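Local coordinates for protein acyl-CoA dehydrogenase (Bacillus subtilis, PDB 5LNX) that catalyses the FAD-dependent 2,3-dehydrogenation of saturated acyl-CoA thioesters, passing the electrons on to an acceptor, at residues P52-Y57 with P95-G100; G240-A245 with Y298-L303. All coordinates share one frame; numbering follows the deposited sequence.

Contact 1 of 2, residues P52-Y57 with P95-G100; sequences PVPEQY and PILYFG
Leu97 reaches out to Pro54, its methyls CD1 and CD2 each 4.0 Å from Pro54 CD. The leucine supplies about half of the 146 Å² buried here and is the one residue of 95-100 that makes close contact with the loop 52-57. Its CG stands anti to the backbone N (chi1 172°), which carries the isobutyl fork out from the helix to the loop. Round this fork the contact is closely packed: CD2 lies 4.2 Å from Pro52 O and also borders Val53, while CD1 comes obliquely to the Tyr57 ring, 4.3 Å from CD2 of that tyrosine. The solvent side is different, for Glu55 and Gln56 are exposed and do not touch the helix; Gln56 CG instead lies 3.7 Å above the centre of one face of the Tyr57 ring. Tyr57 also touches Lys105 and Ile109 of helix 102-114, so the loop packs on two helices of the helical N-terminal domain of the acyl-CoA dehydrogenase fold. Joined by methyl and ring carbons without any polar bond between the segments, the contact rests on apolar burial, and orientation of the loop would probably come from bonds outside it, such as the backbone bond of Val53 with Gly61.

Contact 2 of 2, residues G240-A245 with Y298-L303; sequences GRIGIA and YHAADL
Ile242 lays its side chain over Ala300 and Ala301, and all the close contacts between the two helical segments pass through it. Its two branches divide the work. CG1 is anti to the carbonyl carbon (chi1 -59°), and the extended chain beyond it (chi2 169°) brings CD1 to 3.7 Å from Ala300 O and 4.0 Å from Ala301 N, against the backbone of the facing helix. CG1 itself lies 4.1 Å from Ala300 CB. The other branch, CG2, faces the next alanine, 4.1 Å from Ala301 CB. The isoleucine thus reaches across to two consecutive small residues, consistent with the close approach of the helices: the CA atoms of Ile242 and Ala301 are 6.8 Å apart. The three touching residues are buried, and the approach of CD1 to the carbonyl oxygen is van der Waals packing, not a hydrogen bond. With an alanine here, both branches that meet Ala300 and Ala301 would be gone, and a gap would probably open between the helices. The pair joins helices 229-265 and 277-305 in the helical bundle of the C-terminal domain of the acyl-CoA dehydrogenase fold. Ile242 also touches Ala314 on helix 311-326 and Ile68 on helix 64-77 of the N-terminal domain, while Tyr298 OH is hydrogen-bonded to His72 ND1 on that same helix. On helix 277-305, His299 meets His295 of the second subunit, ring to ring, which places this all-helical junction beside a subunit interface.

From the N terminus, the chain first runs through helices 9-32 and 37-45 to the loop 52-57, then through helices 64-77 and 79-90 to helix 94-99, where contact 1 closes a mostly helical loop within the N-terminal domain. Helix 102-114 and then the strand-rich middle domain follow before helix 229-265 opens contact 2, which is closed by helix 277-305 after a short two-stranded hairpin. The two loops therefore stand in series, neither nesting nor crossing. The centres of contact 1 and contact 2 are about 18 Å apart. Helix 229-265 runs past both: its Asn236 touches Pro95 and Tyr98, and further along it carries segment 240-245, joining N- and C-terminal domains.

Contact 1 of 2, residues P52-Y57 with P95-G100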
loop_
_atom_site.group_PDB
_atom_site.type_symbol
_atom_site.label_atom_id
_atom_site.label_comp_id
_atom_site.label_asym_id
_atom_site.label_seq_id
_atom_site.Cartn_x
_atom_site.Cartn_y
_atom_site.Cartn_z
ATOM N N PRO D 52 14.940 26.419 -21.740
ATOM C CA PRO D 52 14.068 27.489 -21.295
ATOM C C PRO D 52 14.831 28.810 -21.066
ATOM O O PRO D 52 14.322 29.726 -20.410
ATOM C CB PRO D 52 13.515 26.927 -19.983
ATOM C CG PRO D 52 14.557 25.971 -19.488
ATOM C CD PRO D 52 15.576 25.775 -20.576
ATOM N N VAL D 53 16.039 28.888 -21.610
ATOM C CA VAL D 53 16.831 30.118 -21.618
ATOM C C VAL D 53 16.436 30.952 -22.844
ATOM O O VAL D 53 16.202 30.396 -23.907
ATOM C CB VAL D 53 18.345 29.825 -21.709
ATOM C CG1 VAL D 53 19.143 31.111 -21.523
ATOM C CG2 VAL D 53 18.771 28.789 -20.675
ATOM N N PRO D 54 16.329 32.284 -22.692
ATOM C CA PRO D 54 16.065 33.055 -23.895
ATOM C C PRO D 54 17.254 33.144 -24.841
ATOM O O PRO D 54 18.387 32.890 -24.460
ATOM C CB PRO D 54 15.698 34.432 -23.354
ATOM C CG PRO D 54 15.167 34.171 -21.994
ATOM C CD PRO D 54 15.969 33.029 -21.472
ATOM N N GLU D 55 16.947 33.529 -26.073
ATOM C CA GLU D 55 17.882 33.538 -27.207
ATOM C C GLU D 55 18.903 34.642 -27.075
ATOM O O GLU D 55 20.073 34.484 -27.442
ATOM C CB GLU D 55 17.020 33.776 -28.461
ATOM C CG GLU D 55 17.702 33.729 -29.849
ATOM C CD GLU D 55 17.130 32.610 -30.707
ATOM O OE1 GLU D 55 17.672 32.357 -31.827
ATOM O OE2 GLU D 55 16.129 31.991 -30.243
ATOM N N GLN D 56 18.443 35.754 -26.521
ATOM C CA GLN D 56 19.315 36.826 -26.057
ATOM C C GLN D 56 20.613 36.309 -25.433
ATOM O O GLN D 56 21.699 36.773 -25.767
ATOM C CB GLN D 56 18.558 37.638 -25.017
ATOM C CG GLN D 56 19.313 38.763 -24.368
ATOM C CD GLN D 56 18.405 39.564 -23.474
ATOM O OE1 GLN D 56 17.182 39.379 -23.479
ATOM N NE2 GLN D 56 18.996 40.449 -22.669
ATOM N N TYR D 57 20.461 35.413 -24.465
ATOM C CA TYR D 57 21.582 34.876 -23.678
ATOM C C TYR D 57 22.097 33.538 -24.200
ATOM O O TYR D 57 22.876 32.868 -23.533
ATOM C CB TYR D 57 21.185 34.725 -22.212
ATOM C CG TYR D 57 20.627 35.980 -21.622
ATOM C CD1 TYR D 57 21.457 37.036 -21.272
ATOM C CD2 TYR D 57 19.256 36.128 -21.432
ATOM C CE1 TYR D 57 20.946 38.200 -20.716
ATOM C CE2 TYR D 57 18.728 37.293 -20.889
ATOM C CZ TYR D 57 19.580 38.324 -20.525
ATOM O OH TYR D 57 19.070 39.485 -19.985
ATOM N N PRO D 95 19.254 30.171 -11.710
ATOM C CA PRO D 95 19.435 31.148 -10.630
ATOM C C PRO D 95 20.104 32.413 -11.124
ATOM O O PRO D 95 19.672 33.509 -10.759
ATOM C CB PRO D 95 20.328 30.417 -9.626
ATOM C CG PRO D 95 20.100 28.965 -9.886
ATOM C CD PRO D 95 19.831 28.856 -11.361
ATOM N N ILE D 96 21.104 32.259 -11.984
ATOM C CA ILE D 96 21.706 33.419 -12.661
ATOM C C ILE D 96 20.660 34.145 -13.512
ATOM O O ILE D 96 20.498 35.362 -13.420
ATOM C CB ILE D 96 22.878 33.030 -13.585
ATOM C CG1 ILE D 96 24.007 32.359 -12.786
ATOM C CG2 ILE D 96 23.395 34.265 -14.324
ATOM C CD1 ILE D 96 25.168 31.874 -13.628
ATOM N N LEU D 97 19.956 33.375 -14.342
ATOM C CA LEU D 97 18.962 33.918 -15.257
ATOM C C LEU D 97 17.906 34.763 -14.540
ATOM O O LEU D 97 17.512 35.822 -15.035
ATOM C CB LEU D 97 18.271 32.802 -16.062
ATOM C CG LEU D 97 17.064 33.213 -16.940
ATOM C CD1 LEU D 97 17.452 34.285 -17.953
ATOM C CD2 LEU D 97 16.474 32.021 -17.657
ATOM N N TYR D 98 17.460 34.295 -13.380
ATOM C CA TYR D 98 16.290 34.887 -12.712
ATOM C C TYR D 98 16.624 35.913 -11.622
ATOM O O TYR D 98 15.800 36.776 -11.314
ATOM C CB TYR D 98 15.403 33.783 -12.135
ATOM C CG TYR D 98 14.691 32.963 -13.189
ATOM C CD1 TYR D 98 13.928 33.577 -14.179
ATOM C CD2 TYR D 98 14.774 31.571 -13.193
ATOM C CE1 TYR D 98 13.294 32.829 -15.157
ATOM C CE2 TYR D 98 14.135 30.819 -14.162
ATOM C CZ TYR D 98 13.400 31.453 -15.144
ATOM O OH TYR D 98 12.756 30.709 -16.105
ATOM N N PHE D 99 17.792 35.774 -11.005
ATOM C CA PHE D 99 18.190 36.634 -9.880
ATOM C C PHE D 99 19.475 37.413 -10.116
ATOM O O PHE D 99 19.814 38.307 -9.342
ATOM C CB PHE D 99 18.294 35.809 -8.594
ATOM C CG PHE D 99 16.987 35.185 -8.182
ATOM C CD1 PHE D 99 16.099 35.873 -7.373
ATOM C CD2 PHE D 99 16.623 33.923 -8.644
ATOM C CE1 PHE D 99 14.897 35.307 -6.996
ATOM C CE2 PHE D 99 15.414 33.344 -8.269
ATOM C CZ PHE D 99 14.550 34.038 -7.441
ATOM N N GLY D 100 20.174 37.075 -11.191
ATOM C CA GLY D 100 21.480 37.639 -11.485
ATOM C C GLY D 100 21.252 38.959 -12.202
ATOM O O GLY D 100 20.109 39.289 -12.549
#

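Contact 2 of 2, residues G240-A245 with Y298-L303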
loop_
_atom_site.group_PDB
_atom_site.type_symbol
_atom_site.label_atom_id
_atom_site.label_comp_id
_atom_site.label_asym_id
_atom_site.label_seq_id
_atom_site.Cartn_x
_atom_site.Cartn_y
_atom_site.Cartn_z
ATOM N N GLY D 240 13.089 22.825 -10.346
ATOM C CA GLY D 240 13.927 21.621 -10.165
ATOM C C GLY D 240 13.153 20.364 -9.791
ATOM O O GLY D 240 13.430 19.292 -10.299
ATOM N N ARG D 241 12.168 20.512 -8.908
ATOM C CA ARG D 241 11.387 19.371 -8.381
ATOM C C ARG D 241 10.426 18.773 -9.420
ATOM O O ARG D 241 10.174 17.556 -9.435
ATOM C CB ARG D 241 10.602 19.779 -7.143
ATOM C CG ARG D 241 11.385 19.659 -5.839
ATOM C CD ARG D 241 10.736 20.444 -4.708
ATOM N NE ARG D 241 11.724 20.896 -3.729
ATOM C CZ ARG D 241 11.470 21.746 -2.739
ATOM N NH1 ARG D 241 10.265 22.269 -2.604
ATOM N NH2 ARG D 241 12.442 22.110 -1.909
ATOM N N ILE D 242 9.887 19.643 -10.266
ATOM C CA ILE D 242 9.081 19.223 -11.418
ATOM C C ILE D 242 9.937 18.408 -12.388
ATOM O O ILE D 242 9.510 17.385 -12.922
ATOM C CB ILE D 242 8.530 20.423 -12.201
ATOM C CG1 ILE D 242 7.658 21.300 -11.296
ATOM C CG2 ILE D 242 7.729 19.941 -13.410
ATOM C CD1 ILE D 242 7.295 22.630 -11.913
ATOM N N GLY D 243 11.164 18.868 -12.581
ATOM C CA GLY D 243 12.170 18.121 -13.334
ATOM C C GLY D 243 12.459 16.774 -12.729
ATOM O O GLY D 243 12.487 15.755 -13.422
ATOM N N ILE D 244 12.654 16.731 -11.426
ATOM C CA ILE D 244 12.876 15.416 -10.744
ATOM C C ILE D 244 11.661 14.500 -10.913
ATOM O O ILE D 244 11.807 13.292 -11.050
ATOM C CB ILE D 244 13.127 15.574 -9.252
ATOM C CG1 ILE D 244 14.399 16.389 -9.010
ATOM C CG2 ILE D 244 13.240 14.219 -8.580
ATOM C CD1 ILE D 244 15.649 15.807 -9.642
ATOM N N ALA D 245 10.483 15.107 -10.966
ATOM C CA ALA D 245 9.238 14.381 -11.127
ATOM C C ALA D 245 9.158 13.775 -12.537
ATOM O O ALA D 245 8.776 12.612 -12.720
ATOM C CB ALA D 245 8.058 15.311 -10.901
ATOM N N TYR D 298 2.997 17.918 -15.747
ATOM C CA TYR D 298 2.766 18.911 -16.808
ATOM C C TYR D 298 1.871 20.078 -16.423
ATOM O O TYR D 298 2.033 21.171 -16.954
ATOM C CB TYR D 298 2.265 18.224 -18.087
ATOM C CG TYR D 298 3.404 17.490 -18.753
ATOM C CD1 TYR D 298 4.463 18.195 -19.329
ATOM C CD2 TYR D 298 3.483 16.098 -18.715
ATOM C CE1 TYR D 298 5.565 17.537 -19.865
ATOM C CE2 TYR D 298 4.566 15.429 -19.253
ATOM C CZ TYR D 298 5.604 16.148 -19.829
ATOM O OH TYR D 298 6.658 15.501 -20.408
ATOM N N HIS D 299 0.927 19.843 -15.521
ATOM C CA HIS D 299 0.104 20.923 -14.990
ATOM C C HIS D 299 0.934 21.834 -14.061
ATOM O O HIS D 299 0.781 23.060 -14.061
ATOM C CB HIS D 299 -1.110 20.377 -14.239
ATOM C CG HIS D 299 -1.918 21.432 -13.553
ATOM N ND1 HIS D 299 -2.505 22.474 -14.235
ATOM C CD2 HIS D 299 -2.229 21.617 -12.247
ATOM C CE1 HIS D 299 -3.147 23.254 -13.383
ATOM N NE2 HIS D 299 -2.999 22.755 -12.169
ATOM N N ALA D 300 1.797 21.210 -13.269
ATOM C CA ALA D 300 2.760 21.929 -12.430
ATOM C C ALA D 300 3.661 22.836 -13.267
ATOM O O ALA D 300 3.960 23.976 -12.881
ATOM C CB ALA D 300 3.607 20.948 -11.640
ATOM N N ALA D 301 4.114 22.307 -14.397
ATOM C CA ALA D 301 5.011 23.035 -15.305
ATOM C C ALA D 301 4.261 24.089 -16.121
ATOM O O ALA D 301 4.834 25.089 -16.544
ATOM C CB ALA D 301 5.718 22.074 -16.237
ATOM N N ASP D 302 2.981 23.832 -16.349
ATOM C CA ASP D 302 2.091 24.764 -17.040
ATOM C C ASP D 302 1.741 25.958 -16.136
ATOM O O ASP D 302 1.505 27.077 -16.611
ATOM C CB ASP D 302 0.818 24.026 -17.480
ATOM C CG ASP D 302 -0.158 24.914 -18.239
ATOM O OD1 ASP D 302 0.265 25.736 -19.092
ATOM O OD2 ASP D 302 -1.373 24.786 -17.961
ATOM N N LEU D 303 1.662 25.699 -14.837
ATOM C CA LEU D 303 1.434 26.756 -13.842
ATOM C C LEU D 303 2.632 27.683 -13.820
ATOM O O LEU D 303 2.498 28.894 -13.944
ATOM C CB LEU D 303 1.228 26.170 -12.436
ATOM C CG LEU D 303 -0.174 25.653 -12.101
ATOM C CD1 LEU D 303 -0.073 24.918 -10.768
ATOM C CD2 LEU D 303 -1.233 26.741 -12.021
#